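Local coordinates for indole-3-acetic acid-amido synthetase GH3.15 (Arabidopsis thaliana, PDB 6E1Q), which joins glutamine, and possibly cysteine, to the auxin precursor indole-3-butyric acid at the cost of ATP, and likewise conjugates the herbicide 2,4-DB, at residues Q41-R46 with R71-R76; L94-G99 with P105-L110; G244-W249 with T254-I259; Q201-L206 with C238-T243; S123-L128 with F337-K342. All coordinates share one frame; numbering follows the deposited sequence.

Contact 1 (Q41-R46 with R71-R76); sequences QTEYLR and RSYIDR
Glu43 and Arg76 come toward each other from opposite directions and meet in a two-pronged salt bridge. The guanidinium presents its end, NH1 and NH2, to the carboxylate: Arg76 NH1 lies 3.1 Å from Glu43 OE2, and Arg76 NH2 is 3.1 Å from Glu43 OE1. Both oxygens are approached on the syn side, yet the two flat groups are not coplanar, their planes standing 38° apart. With its CG anti to the backbone N (chi1 169°) and the chain extended beyond, Glu43 spans the distance, while Arg76 bends at chi3 to turn its nitrogens inward. Arg76 NE has a second acid, Glu81, so this cation is shared between two carboxylates.

The contact joins the first turn of helix 43-49 to helix 67-78 among the helices of the GH3 N-terminal domain. Thr42 is the N-cap of the former, its OG1 accepting from Leu45 N at 3.1 Å, which helps to hold the first turn, where Glu43 and Tyr44 sit.

Beside the salt bridge, Tyr44 and Tyr73 form a T-shaped pair. The edge of Tyr44 points at one face of Tyr73, with planes at 80° and centroids 5.1 Å apart; the nearest atoms are Tyr44 CD1 and Tyr73 CZ, at 3.7 Å. Were Glu43 replaced by an alanine, the Arg76 guanidinium would probably lose its two-pronged mate, with NE still paired to Glu81, and be freer to turn. Phe48 and Tyr402 also pack against the Tyr44 ring, and Ile70 and Val65 touch its side chain.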
# COMPACT_ATOMS: atom_id res chain seq x y z
N GLN A 41 31.06 15.68 1.36
CA GLN A 41 31.41 16.39 2.58
C GLN A 41 30.28 16.36 3.62
O GLN A 41 30.38 17.06 4.63
CB GLN A 41 31.83 17.83 2.27
CG GLN A 41 33.15 17.92 1.50
CD GLN A 41 34.35 17.36 2.28
OE1 GLN A 41 34.88 16.30 1.94
NE2 GLN A 41 34.76 18.07 3.33
N THR A 42 29.22 15.58 3.39
CA THR A 42 28.24 15.37 4.46
C THR A 42 28.91 14.67 5.64
O THR A 42 29.90 13.94 5.49
CB THR A 42 27.05 14.53 3.99
OG1 THR A 42 27.48 13.21 3.62
CG2 THR A 42 26.33 15.20 2.83
N GLU A 43 28.36 14.90 6.83
CA GLU A 43 28.91 14.21 8.00
C GLU A 43 28.82 12.71 7.83
O GLU A 43 29.77 11.98 8.12
CB GLU A 43 28.19 14.66 9.27
CG GLU A 43 28.52 13.79 10.46
CD GLU A 43 27.86 14.24 11.76
OE1 GLU A 43 27.59 15.46 11.93
OE2 GLU A 43 27.62 13.37 12.60
N TYR A 44 27.69 12.23 7.30
CA TYR A 44 27.49 10.78 7.18
C TYR A 44 28.50 10.15 6.23
O TYR A 44 29.18 9.18 6.58
CB TYR A 44 26.06 10.48 6.72
CG TYR A 44 25.75 9.00 6.82
CD1 TYR A 44 25.27 8.46 8.00
CD2 TYR A 44 25.99 8.13 5.75
CE1 TYR A 44 25.02 7.12 8.13
CE2 TYR A 44 25.73 6.78 5.86
CZ TYR A 44 25.24 6.28 7.06
OH TYR A 44 24.97 4.95 7.23
N LEU A 45 28.61 10.68 5.01
CA LEU A 45 29.42 10.00 4.00
C LEU A 45 30.91 10.17 4.27
O LEU A 45 31.69 9.23 4.10
CB LEU A 45 29.06 10.52 2.61
CG LEU A 45 29.15 9.51 1.47
CD1 LEU A 45 28.43 8.23 1.86
CD2 LEU A 45 28.57 10.12 0.20
N ARG A 46 31.32 11.37 4.71
CA ARG A 46 32.74 11.63 4.93
C ARG A 46 33.30 10.71 6.01
O ARG A 46 34.47 10.30 5.94
CB ARG A 46 32.95 13.10 5.30
CG ARG A 46 34.32 13.44 5.89
CD ARG A 46 34.20 14.01 7.31
NE ARG A 46 33.41 15.23 7.34
CZ ARG A 46 32.67 15.63 8.37
NH1 ARG A 46 32.61 14.88 9.47
NH2 ARG A 46 31.99 16.76 8.30
N ARG A 71 18.54 6.48 12.54
CA ARG A 71 17.50 7.35 13.07
C ARG A 71 18.07 8.59 13.76
O ARG A 71 17.45 9.67 13.72
CB ARG A 71 16.63 6.56 14.05
CG ARG A 71 15.52 7.36 14.71
CD ARG A 71 14.75 6.50 15.69
NE ARG A 71 13.63 7.23 16.26
CZ ARG A 71 12.84 6.76 17.22
NH1 ARG A 71 13.05 5.55 17.72
NH2 ARG A 71 11.83 7.51 17.67
N SER A 72 19.24 8.46 14.39
CA SER A 72 19.79 9.59 15.14
C SER A 72 20.09 10.78 14.24
O SER A 72 19.88 11.93 14.64
CB SER A 72 21.06 9.15 15.88
OG SER A 72 22.08 8.83 14.96
N TYR A 73 20.60 10.54 13.02
CA TYR A 73 20.80 11.63 12.07
C TYR A 73 19.49 12.35 11.77
O TYR A 73 19.43 13.58 11.75
CB TYR A 73 21.44 11.09 10.77
CG TYR A 73 22.80 10.50 11.01
CD1 TYR A 73 23.94 11.30 11.01
CD2 TYR A 73 22.95 9.15 11.32
CE1 TYR A 73 25.21 10.76 11.27
CE2 TYR A 73 24.20 8.60 11.58
CZ TYR A 73 25.33 9.41 11.55
OH TYR A 73 26.57 8.86 11.81
N ILE A 74 18.42 11.59 11.54
CA ILE A 74 17.13 12.20 11.24
C ILE A 74 16.63 13.01 12.44
O ILE A 74 16.11 14.12 12.28
CB ILE A 74 16.12 11.12 10.81
CG1 ILE A 74 16.66 10.39 9.58
CG2 ILE A 74 14.75 11.75 10.47
CD1 ILE A 74 15.85 9.17 9.19
N ASP A 75 16.78 12.46 13.65
CA ASP A 75 16.35 13.19 14.84
C ASP A 75 17.16 14.47 15.02
O ASP A 75 16.61 15.51 15.39
CB ASP A 75 16.47 12.29 16.09
CG ASP A 75 15.38 11.21 16.17
OD1 ASP A 75 14.28 11.38 15.60
OD2 ASP A 75 15.63 10.18 16.83
N ARG A 76 18.47 14.42 14.75
CA ARG A 76 19.27 15.63 14.90
C ARG A 76 18.86 16.69 13.89
O ARG A 76 18.82 17.89 14.23
CB ARG A 76 20.77 15.34 14.82
CG ARG A 76 21.24 14.32 15.89
CD ARG A 76 22.69 13.84 15.76
NE ARG A 76 23.64 14.86 15.34
CZ ARG A 76 24.72 14.62 14.62
NH1 ARG A 76 24.98 13.38 14.18
NH2 ARG A 76 25.54 15.61 14.30

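Contact 2 (L94-G99 with P105-L110); sequences LLTSSG and PKLIPL
Leu95 and Ile108 exchange two backbone hydrogen bonds at the firm end of this strand pair: Leu95 N to Ile108 O and Ile108 N to Leu95 O, each 2.9 Å. Next along, Ser97 N donates to Lys106 O over 3.0 Å. The ladder slackens beyond that, since the last bond, Lys106 N to Gly99 O, is weak at 3.4 Å.

Side-chain packing does not follow this gradient. On the face carrying Leu95, its CG stands anti to the carbonyl carbon (chi1 -65°), which brings Leu95 CD1 within 4.0 Å of Leu110 CD2; helix 162-172 presses on Leu95 as well. On the other face Leu94 CD2 packs 4.2 Å from Pro109 CG. Tighter than either is a pair toward the slack end, where Thr96 and Pro105 lie side by side, pointing the same way, with Thr96 CG2 only 3.4 Å from Pro105 CB, closer than usual van der Waals contact.

The two strands, at 147° between their directions, form the beta hairpin 91-97/105-111. Its connecting turn is rich in glycine, serine and threonine, consistent with the Ser/Thr/Gly-rich phosphate-binding loop of ANL adenylating enzymes, and Ser97 and Ser98 bind ATP. The end where the ladder is looser is therefore the one that leads into the nucleotide site, and Ser97 there also touches Ser329, another ATP-binding residue.

At this end the chain turns a corner at Ser98 and Gly99, both poorly ordered, and Pro105 lies exposed. Lys106 runs past Gly99 in a fully extended chain, with its CG 3.6 Å from Gly99 O, and its NZ is hydrogen-bonded to Tyr404 OH.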
# COMPACT_ATOMS: atom_id res chain seq x y z
N LEU A 94 9.87 16.07 6.12
CA LEU A 94 9.98 14.68 6.53
C LEU A 94 8.70 13.93 6.20
O LEU A 94 7.60 14.42 6.45
CB LEU A 94 10.29 14.52 8.01
CG LEU A 94 11.51 15.25 8.54
CD1 LEU A 94 11.59 15.19 10.05
CD2 LEU A 94 12.74 14.62 7.90
N LEU A 95 8.86 12.74 5.65
CA LEU A 95 7.74 11.92 5.25
C LEU A 95 7.40 10.92 6.35
O LEU A 95 8.29 10.21 6.84
CB LEU A 95 8.07 11.18 3.95
CG LEU A 95 8.29 12.03 2.70
CD1 LEU A 95 8.57 11.13 1.49
CD2 LEU A 95 7.12 12.96 2.38
N THR A 96 6.14 10.89 6.77
CA THR A 96 5.67 9.90 7.73
C THR A 96 5.27 8.64 6.96
O THR A 96 4.31 8.67 6.19
CB THR A 96 4.50 10.41 8.54
OG1 THR A 96 4.88 11.64 9.16
CG2 THR A 96 4.16 9.43 9.61
N SER A 97 6.00 7.57 7.19
CA SER A 97 5.80 6.33 6.45
C SER A 97 4.88 5.40 7.22
O SER A 97 4.73 5.51 8.44
CB SER A 97 7.15 5.67 6.17
OG SER A 97 7.03 4.28 6.00
N SER A 98 4.21 4.52 6.48
CA SER A 98 3.78 3.25 7.06
C SER A 98 5.00 2.36 7.25
O SER A 98 6.01 2.50 6.56
CB SER A 98 2.76 2.56 6.15
OG SER A 98 3.43 1.83 5.14
N GLY A 99 4.90 1.44 8.18
CA GLY A 99 6.11 0.73 8.57
C GLY A 99 6.84 1.56 9.60
O GLY A 99 7.04 2.77 9.40
N PRO A 105 5.77 5.56 13.29
CA PRO A 105 6.12 5.69 11.87
C PRO A 105 7.55 6.20 11.70
O PRO A 105 8.05 6.98 12.51
CB PRO A 105 5.08 6.69 11.34
CG PRO A 105 4.35 7.22 12.57
CD PRO A 105 4.46 6.15 13.58
N LYS A 106 8.22 5.70 10.68
CA LYS A 106 9.52 6.24 10.33
C LYS A 106 9.35 7.63 9.74
O LYS A 106 8.37 7.91 9.05
CB LYS A 106 10.24 5.34 9.32
CG LYS A 106 10.45 3.87 9.71
CD LYS A 106 11.04 3.10 8.51
CE LYS A 106 11.39 1.66 8.85
NZ LYS A 106 12.22 1.01 7.78
N LEU A 107 10.30 8.50 10.04
CA LEU A 107 10.38 9.83 9.46
C LEU A 107 11.53 9.83 8.45
O LEU A 107 12.68 9.58 8.82
CB LEU A 107 10.59 10.90 10.54
CG LEU A 107 9.50 11.02 11.62
CD1 LEU A 107 9.78 12.22 12.51
CD2 LEU A 107 8.10 11.14 11.00
N ILE A 108 11.21 10.07 7.19
CA ILE A 108 12.17 9.91 6.11
C ILE A 108 12.43 11.27 5.45
O ILE A 108 11.50 11.91 4.95
CB ILE A 108 11.68 8.89 5.07
CG1 ILE A 108 11.55 7.50 5.72
CG2 ILE A 108 12.64 8.82 3.90
CD1 ILE A 108 12.86 6.93 6.24
N PRO A 109 13.68 11.74 5.40
CA PRO A 109 13.97 13.01 4.71
C PRO A 109 13.64 12.94 3.23
O PRO A 109 13.80 11.90 2.59
CB PRO A 109 15.48 13.20 4.93
CG PRO A 109 15.80 12.34 6.13
CD PRO A 109 14.86 11.17 6.06
N LEU A 110 13.16 14.08 2.70
CA LEU A 110 12.93 14.26 1.27
C LEU A 110 13.46 15.62 0.85
O LEU A 110 13.10 16.64 1.46
CB LEU A 110 11.44 14.14 0.93
CG LEU A 110 11.04 14.29 -0.54
CD1 LEU A 110 11.63 13.16 -1.37
CD2 LEU A 110 9.52 14.35 -0.71

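Contact 3 (G244-W249 with T254-I259); sequences GRLSDW and TCTSGI
Thr256 OG1 is hydrogen-bonded to the backbone O of Asp252, with a weaker bond to Ala253 O, one turn or less back along its own helix. Those bonds suit the oxygen lying between the backbone N and the carbonyl carbon (chi1 58°). The same rotation turns the methyl outward, and Thr256 CG2 comes to 4.0 Å from Leu246 CD2, the two side chains crossing at about a right angle.

Leu246 is the residue of 244-249 that carries the contact, and it does so with a single methyl. Besides Thr256, its CD2 is 3.9 Å from Ile259 CG2 and 4.1 Å from Cys255 SG, so that one group sits among three residues, Cys255, Thr256 and Ile259, at the end of helix 253-258. Leu246 has its CG anti to the backbone N (chi1 -176°), which sends the branch toward the helix rather than along the loop. All three approaches are at ordinary van der Waals range, and the contact across the segments is apolar.

The polar groups of the loop are engaged elsewhere. Ser247 OG and Trp249 NE1 both bond to Glu236 OE1, a carboxylate on helix 220-243, which holds the loop against that helix while the Leu246 side chain points to helix 253-258. At the helix, Ile259 N bonds to Cys255 O at 2.8 Å.

Cys255 SG is also the sulfur of a disulfide with Cys200, so the Leu246 methyl rests against a covalently fixed helix. The arrangement is a loop joining helix 220-243 to helix 253-258, the second pinned by the Cys200-Cys255 disulfide to helix 194-207 in the GH3 N-terminal domain.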
# COMPACT_ATOMS: atom_id res chain seq x y z
N GLY A 244 -28.93 20.69 -4.98
CA GLY A 244 -27.80 21.59 -5.09
C GLY A 244 -27.41 22.23 -3.79
O GLY A 244 -26.84 23.32 -3.78
N ARG A 245 -27.71 21.58 -2.67
CA ARG A 245 -27.54 22.14 -1.34
C ARG A 245 -26.76 21.17 -0.48
O ARG A 245 -27.17 20.02 -0.32
CB ARG A 245 -28.90 22.43 -0.70
CG ARG A 245 -28.82 23.17 0.59
CD ARG A 245 -30.12 23.06 1.37
NE ARG A 245 -29.96 23.74 2.64
CZ ARG A 245 -30.45 24.95 2.90
NH1 ARG A 245 -31.17 25.59 1.98
NH2 ARG A 245 -30.24 25.50 4.08
N LEU A 246 -25.64 21.63 0.07
CA LEU A 246 -24.81 20.77 0.92
C LEU A 246 -25.47 20.57 2.27
O LEU A 246 -25.95 21.53 2.88
CB LEU A 246 -23.44 21.42 1.10
CG LEU A 246 -22.38 20.64 1.88
CD1 LEU A 246 -22.06 19.38 1.11
CD2 LEU A 246 -21.13 21.50 2.08
N SER A 247 -25.51 19.32 2.76
CA SER A 247 -26.11 19.06 4.07
C SER A 247 -25.46 19.94 5.13
O SER A 247 -24.24 20.13 5.14
CB SER A 247 -25.98 17.58 4.46
OG SER A 247 -26.71 16.72 3.59
N ASP A 248 -26.27 20.47 6.04
CA ASP A 248 -25.76 21.52 6.92
C ASP A 248 -24.91 20.99 8.08
O ASP A 248 -24.32 21.80 8.79
CB ASP A 248 -26.91 22.39 7.45
CG ASP A 248 -27.90 21.63 8.31
OD1 ASP A 248 -27.84 20.38 8.37
OD2 ASP A 248 -28.76 22.29 8.95
N TRP A 249 -24.81 19.67 8.27
CA TRP A 249 -23.88 19.14 9.27
C TRP A 249 -22.43 19.14 8.80
O TRP A 249 -21.54 18.78 9.58
CB TRP A 249 -24.28 17.72 9.70
CG TRP A 249 -24.15 16.67 8.59
CD1 TRP A 249 -25.12 16.28 7.71
CD2 TRP A 249 -22.99 15.89 8.28
NE1 TRP A 249 -24.64 15.31 6.87
CE2 TRP A 249 -23.34 15.04 7.20
CE3 TRP A 249 -21.69 15.82 8.80
CZ2 TRP A 249 -22.43 14.15 6.63
CZ3 TRP A 249 -20.80 14.93 8.23
CH2 TRP A 249 -21.18 14.11 7.16
N THR A 254 -13.07 24.05 4.53
CA THR A 254 -12.58 23.72 3.20
C THR A 254 -13.69 23.14 2.33
O THR A 254 -13.83 23.53 1.16
CB THR A 254 -11.41 22.73 3.28
OG1 THR A 254 -10.48 23.16 4.28
CG2 THR A 254 -10.71 22.62 1.92
N CYS A 255 -14.48 22.22 2.87
CA CYS A 255 -15.54 21.63 2.07
C CYS A 255 -16.61 22.66 1.73
O CYS A 255 -17.01 22.78 0.57
CB CYS A 255 -16.16 20.43 2.79
SG CYS A 255 -17.49 19.68 1.81
N THR A 256 -17.07 23.42 2.73
CA THR A 256 -18.19 24.33 2.49
C THR A 256 -17.81 25.45 1.53
O THR A 256 -18.62 25.85 0.68
CB THR A 256 -18.70 24.92 3.81
OG1 THR A 256 -17.63 25.60 4.48
CG2 THR A 256 -19.27 23.84 4.71
N SER A 257 -16.59 25.98 1.65
CA SER A 257 -16.15 27.01 0.72
C SER A 257 -15.81 26.43 -0.65
O SER A 257 -15.99 27.11 -1.67
CB SER A 257 -14.95 27.77 1.29
OG SER A 257 -13.85 26.91 1.48
N GLY A 258 -15.34 25.18 -0.70
CA GLY A 258 -14.90 24.62 -1.97
C GLY A 258 -15.98 23.96 -2.79
O GLY A 258 -15.86 23.87 -4.02
N ILE A 259 -17.06 23.49 -2.15
CA ILE A 259 -18.00 22.58 -2.81
C ILE A 259 -18.72 23.25 -3.98
O ILE A 259 -19.13 22.56 -4.93
CB ILE A 259 -19.00 22.02 -1.78
CG1 ILE A 259 -19.85 20.90 -2.41
CG2 ILE A 259 -19.88 23.13 -1.22
CD1 ILE A 259 -19.09 19.62 -2.65

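Contact 4 (Q201-L206 with C238-T243); sequences QLLCGL and CSNIRT
Leu203 and Ile241 slide past each other in opposite directions, and their closest atoms, Leu203 CD1 and Ile241 CG1, are 3.7 Å apart. Ile241 then continues to the next turn of the other helix, its CD1 lying 4.1 Å from Leu206 CB. The second branch of Leu203 is used differently: CD2 meets the amide oxygen of Asn240, with Leu203 CD2 to Asn240 OD1 at 4.0 Å and the side chains at about a right angle. Leu203 divides its methyls this way because its CG is anti to the backbone N (chi1 176°), so the fork points into the interface.

These residues belong to helix 194-207 and helix 220-243, whose short segments cross at -55° with their axes 10.5 Å apart at closest approach. In the next shell, Leu237 and Leu246 touch Leu203, while Ile274 of helix 268-278 backs Ile241. The Asn240 amide is set by bonds at both of its ends: OD1 with Tyr199 OH, one turn before Leu203, and ND2 with Ser247 OG.

All four touching residues are buried. The amide thus brings polarity into an otherwise apolar seam without leaving it unpaired, and Leu203 CD2 meets a carbonyl oxygen already engaged with a hydroxyl. Cohesion across the two segments therefore rests on van der Waals contact among aliphatic groups, while the hydrogen bonds of Asn240 fix its rotation from outside them.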
# COMPACT_ATOMS: atom_id res chain seq x y z
N GLN A 201 -15.70 14.25 -0.45
CA GLN A 201 -14.95 13.64 -1.54
C GLN A 201 -15.84 12.75 -2.41
O GLN A 201 -15.71 12.74 -3.64
CB GLN A 201 -13.77 12.87 -0.93
CG GLN A 201 -13.38 11.57 -1.55
CD GLN A 201 -11.96 11.20 -1.14
OE1 GLN A 201 -10.99 11.80 -1.61
NE2 GLN A 201 -11.83 10.24 -0.23
N LEU A 202 -16.76 12.01 -1.79
CA LEU A 202 -17.68 11.19 -2.58
C LEU A 202 -18.72 12.05 -3.28
O LEU A 202 -19.09 11.79 -4.44
CB LEU A 202 -18.34 10.14 -1.67
CG LEU A 202 -17.54 8.84 -1.44
CD1 LEU A 202 -18.17 8.00 -0.32
CD2 LEU A 202 -17.47 8.00 -2.72
N LEU A 203 -19.22 13.09 -2.61
CA LEU A 203 -20.16 13.99 -3.28
C LEU A 203 -19.52 14.62 -4.52
O LEU A 203 -20.12 14.62 -5.60
CB LEU A 203 -20.63 15.06 -2.29
CG LEU A 203 -21.55 16.16 -2.83
CD1 LEU A 203 -22.80 15.52 -3.35
CD2 LEU A 203 -21.90 17.08 -1.68
N CYS A 204 -18.27 15.10 -4.40
CA CYS A 204 -17.56 15.61 -5.57
C CYS A 204 -17.35 14.53 -6.64
O CYS A 204 -17.53 14.79 -7.84
CB CYS A 204 -16.23 16.22 -5.16
SG CYS A 204 -16.49 17.77 -4.25
N GLY A 205 -16.95 13.33 -6.22
CA GLY A 205 -16.72 12.28 -7.20
C GLY A 205 -17.99 11.89 -7.93
O GLY A 205 -17.97 11.61 -9.13
N LEU A 206 -19.12 11.85 -7.21
CA LEU A 206 -20.39 11.51 -7.85
C LEU A 206 -20.85 12.63 -8.78
O LEU A 206 -21.36 12.37 -9.87
CB LEU A 206 -21.47 11.22 -6.80
CG LEU A 206 -21.28 9.98 -5.94
CD1 LEU A 206 -22.26 10.04 -4.78
CD2 LEU A 206 -21.52 8.72 -6.78
N CYS A 238 -27.27 11.80 -2.69
CA CYS A 238 -28.08 12.06 -3.87
C CYS A 238 -29.04 13.22 -3.62
O CYS A 238 -29.29 14.03 -4.52
CB CYS A 238 -28.84 10.80 -4.26
SG CYS A 238 -27.74 9.53 -4.92
N SER A 239 -29.57 13.31 -2.40
CA SER A 239 -30.45 14.41 -2.06
C SER A 239 -29.72 15.75 -2.21
O SER A 239 -30.28 16.71 -2.76
CB SER A 239 -30.98 14.20 -0.64
OG SER A 239 -31.35 15.42 -0.06
N ASN A 240 -28.46 15.82 -1.77
CA ASN A 240 -27.66 17.03 -1.97
C ASN A 240 -27.52 17.36 -3.44
O ASN A 240 -27.58 18.53 -3.83
CB ASN A 240 -26.26 16.87 -1.36
CG ASN A 240 -26.23 17.03 0.15
OD1 ASN A 240 -25.15 17.18 0.72
ND2 ASN A 240 -27.40 16.97 0.81
N ILE A 241 -27.31 16.34 -4.28
CA ILE A 241 -27.20 16.56 -5.72
C ILE A 241 -28.52 17.07 -6.29
O ILE A 241 -28.53 17.97 -7.13
CB ILE A 241 -26.74 15.26 -6.41
CG1 ILE A 241 -25.30 14.91 -6.02
CG2 ILE A 241 -26.86 15.38 -7.96
CD1 ILE A 241 -24.81 13.56 -6.59
N ARG A 242 -29.64 16.51 -5.84
CA ARG A 242 -30.94 16.94 -6.35
C ARG A 242 -31.20 18.41 -6.04
O ARG A 242 -31.64 19.18 -6.91
CB ARG A 242 -32.06 16.07 -5.76
CG ARG A 242 -33.48 16.58 -6.08
CD ARG A 242 -34.52 15.51 -5.77
NE ARG A 242 -34.44 14.37 -6.68
CZ ARG A 242 -33.94 13.18 -6.36
NH1 ARG A 242 -33.47 12.94 -5.13
NH2 ARG A 242 -33.92 12.22 -7.27
N THR A 243 -30.94 18.83 -4.79
CA THR A 243 -31.24 20.18 -4.34
C THR A 243 -30.12 21.17 -4.64
O THR A 243 -30.35 22.38 -4.57
CB THR A 243 -31.49 20.20 -2.83
OG1 THR A 243 -30.30 19.77 -2.15
CG2 THR A 243 -32.65 19.28 -2.44

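Contact 5 (S123-L128 with F337-K342); sequences SLYAPL and FNPLCK
The Phe337 ring receives Leu128 CD1 obliquely, at 3.5 Å from Phe337 CD1 and 3.6 Å from Phe337 CE1, the two side chains crossing at about a right angle. Tyr416 stacks on the same ring from outside the two segments. The other flat group, Tyr125, comes in by its end: Tyr125 OH is 4.4 Å from Pro339 CB, and that hydroxyl is hydrogen-bonded to Asn336 O, just ahead of Phe337.

Leu128 splits its methyls between two partners, CD1 on Phe337 and CD2 at 4.1 Å from Pro339 CD. Having CG anti to the backbone N (chi1 -166°) aims the fork at the loop. With an alanine in place of Leu128, both methyl contacts would vanish, and the Phe337 ring and Pro339 would probably face a gap on the helix side.

Helix 112-132 is kinked here, where Pro127 has no N-H to offer and Leu128 N makes just a weak 3.0 Å bond to Tyr125 O. Across the contact, residues 338-341 form a type I beta turn, closed by Cys341 N to Asn338 O at 3.0 Å. Pro339, at the second position of that turn, also packs on Leu129 and His132.

Tyr125 touches Ser324 and lies about 4 Å from Phe325, side chain to side chain. Phe325 binds both ATP and the acyl substrate, and the bound (2,4-dichlorophenoxy)acetic acid is about 8 Å from the Tyr125 side chain, consistent with a second layer around the acyl acid pocket, reached through Tyr125.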
# COMPACT_ATOMS: atom_id res chain seq x y z
N SER A 123 5.41 11.71 -14.88
CA SER A 123 4.88 12.21 -16.14
C SER A 123 5.55 11.52 -17.31
O SER A 123 4.96 11.39 -18.38
CB SER A 123 5.04 13.73 -16.24
OG SER A 123 6.39 14.09 -16.52
N LEU A 124 6.79 11.06 -17.11
CA LEU A 124 7.44 10.23 -18.11
C LEU A 124 6.70 8.92 -18.31
O LEU A 124 6.63 8.41 -19.44
CB LEU A 124 8.88 9.96 -17.68
CG LEU A 124 9.76 9.25 -18.71
CD1 LEU A 124 9.65 9.99 -20.03
CD2 LEU A 124 11.20 9.25 -18.22
N TYR A 125 6.09 8.38 -17.26
CA TYR A 125 5.50 7.06 -17.30
C TYR A 125 4.04 7.08 -17.74
O TYR A 125 3.56 6.08 -18.30
CB TYR A 125 5.65 6.38 -15.93
CG TYR A 125 4.92 5.07 -15.80
CD1 TYR A 125 5.44 3.90 -16.37
CD2 TYR A 125 3.71 4.99 -15.13
CE1 TYR A 125 4.76 2.68 -16.25
CE2 TYR A 125 3.03 3.78 -15.02
CZ TYR A 125 3.56 2.63 -15.58
OH TYR A 125 2.86 1.44 -15.45
N ALA A 126 3.32 8.18 -17.51
CA ALA A 126 1.90 8.23 -17.87
C ALA A 126 1.61 7.90 -19.34
O ALA A 126 0.61 7.20 -19.60
CB ALA A 126 1.33 9.60 -17.49
N PRO A 127 2.38 8.36 -20.33
CA PRO A 127 2.07 7.95 -21.72
C PRO A 127 2.04 6.45 -21.92
O PRO A 127 1.28 5.95 -22.76
CB PRO A 127 3.18 8.61 -22.54
CG PRO A 127 3.61 9.79 -21.72
CD PRO A 127 3.49 9.33 -20.29
N LEU A 128 2.84 5.69 -21.16
CA LEU A 128 2.73 4.24 -21.25
C LEU A 128 1.38 3.76 -20.77
O LEU A 128 0.75 2.90 -21.40
CB LEU A 128 3.86 3.57 -20.47
CG LEU A 128 4.00 2.09 -20.80
CD1 LEU A 128 5.45 1.71 -20.86
CD2 LEU A 128 3.27 1.23 -19.76
N PHE A 337 5.56 -2.40 -16.39
CA PHE A 337 5.48 -2.18 -17.82
C PHE A 337 4.34 -2.94 -18.49
O PHE A 337 4.17 -2.81 -19.71
CB PHE A 337 6.81 -2.53 -18.47
CG PHE A 337 7.77 -1.39 -18.46
CD1 PHE A 337 7.76 -0.45 -19.48
CD2 PHE A 337 8.69 -1.25 -17.43
CE1 PHE A 337 8.64 0.60 -19.48
CE2 PHE A 337 9.58 -0.18 -17.43
CZ PHE A 337 9.55 0.75 -18.45
N ASN A 338 3.54 -3.71 -17.75
CA ASN A 338 2.38 -4.41 -18.29
C ASN A 338 1.19 -4.17 -17.38
O ASN A 338 0.71 -5.09 -16.70
CB ASN A 338 2.66 -5.90 -18.46
CG ASN A 338 1.53 -6.63 -19.16
OD1 ASN A 338 0.66 -5.99 -19.76
ND2 ASN A 338 1.53 -7.95 -19.10
N PRO A 339 0.65 -2.95 -17.38
CA PRO A 339 -0.31 -2.57 -16.32
C PRO A 339 -1.62 -3.35 -16.35
O PRO A 339 -2.26 -3.48 -15.31
CB PRO A 339 -0.53 -1.07 -16.56
CG PRO A 339 -0.03 -0.81 -17.98
CD PRO A 339 1.04 -1.81 -18.23
N LEU A 340 -2.03 -3.87 -17.51
CA LEU A 340 -3.26 -4.64 -17.62
C LEU A 340 -3.06 -6.14 -17.41
O LEU A 340 -3.98 -6.92 -17.68
CB LEU A 340 -3.91 -4.40 -18.99
CG LEU A 340 -4.44 -2.96 -19.17
CD1 LEU A 340 -5.18 -2.80 -20.51
CD2 LEU A 340 -5.31 -2.53 -17.99
N CYS A 341 -1.90 -6.57 -16.91
CA CYS A 341 -1.69 -7.96 -16.54
C CYS A 341 -2.70 -8.40 -15.48
O CYS A 341 -3.36 -7.58 -14.83
CB CYS A 341 -0.28 -8.15 -15.97
SG CYS A 341 0.01 -7.24 -14.41
N LYS A 342 -2.79 -9.71 -15.30
CA LYS A 342 -3.52 -10.28 -14.18
C LYS A 342 -2.95 -9.75 -12.87
O LYS A 342 -1.73 -9.68 -12.72
CB LYS A 342 -3.41 -11.81 -14.18
CG LYS A 342 -4.58 -12.55 -14.79
CD LYS A 342 -4.55 -14.03 -14.37
CE LYS A 342 -5.57 -14.31 -13.28
NZ LYS A 342 -6.95 -13.97 -13.72

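How the contacts relate
Contacts 1 and 2 open the chain order and adjoin: their centres are 16 Å apart, and Ile74 CD1 of helix 67-78 lies 3.8 Å from Pro109 CD in the hairpin. Contact 4 follows, then contact 3, with centres about 10 Å apart. These two share the corner of the N-terminal domain where helix 220-243 runs into the loop that contact 3 folds back. This corner stands away from the annotated sites, its contact 3 about 47 Å from contact 1, centre to centre. Contact 5, whose segments are 209 residues apart at their nearest ends, encloses contacts 3 and 4 along the chain. With contact 2, about 27 Å away between centres, it lies near the ATP and acyl sites.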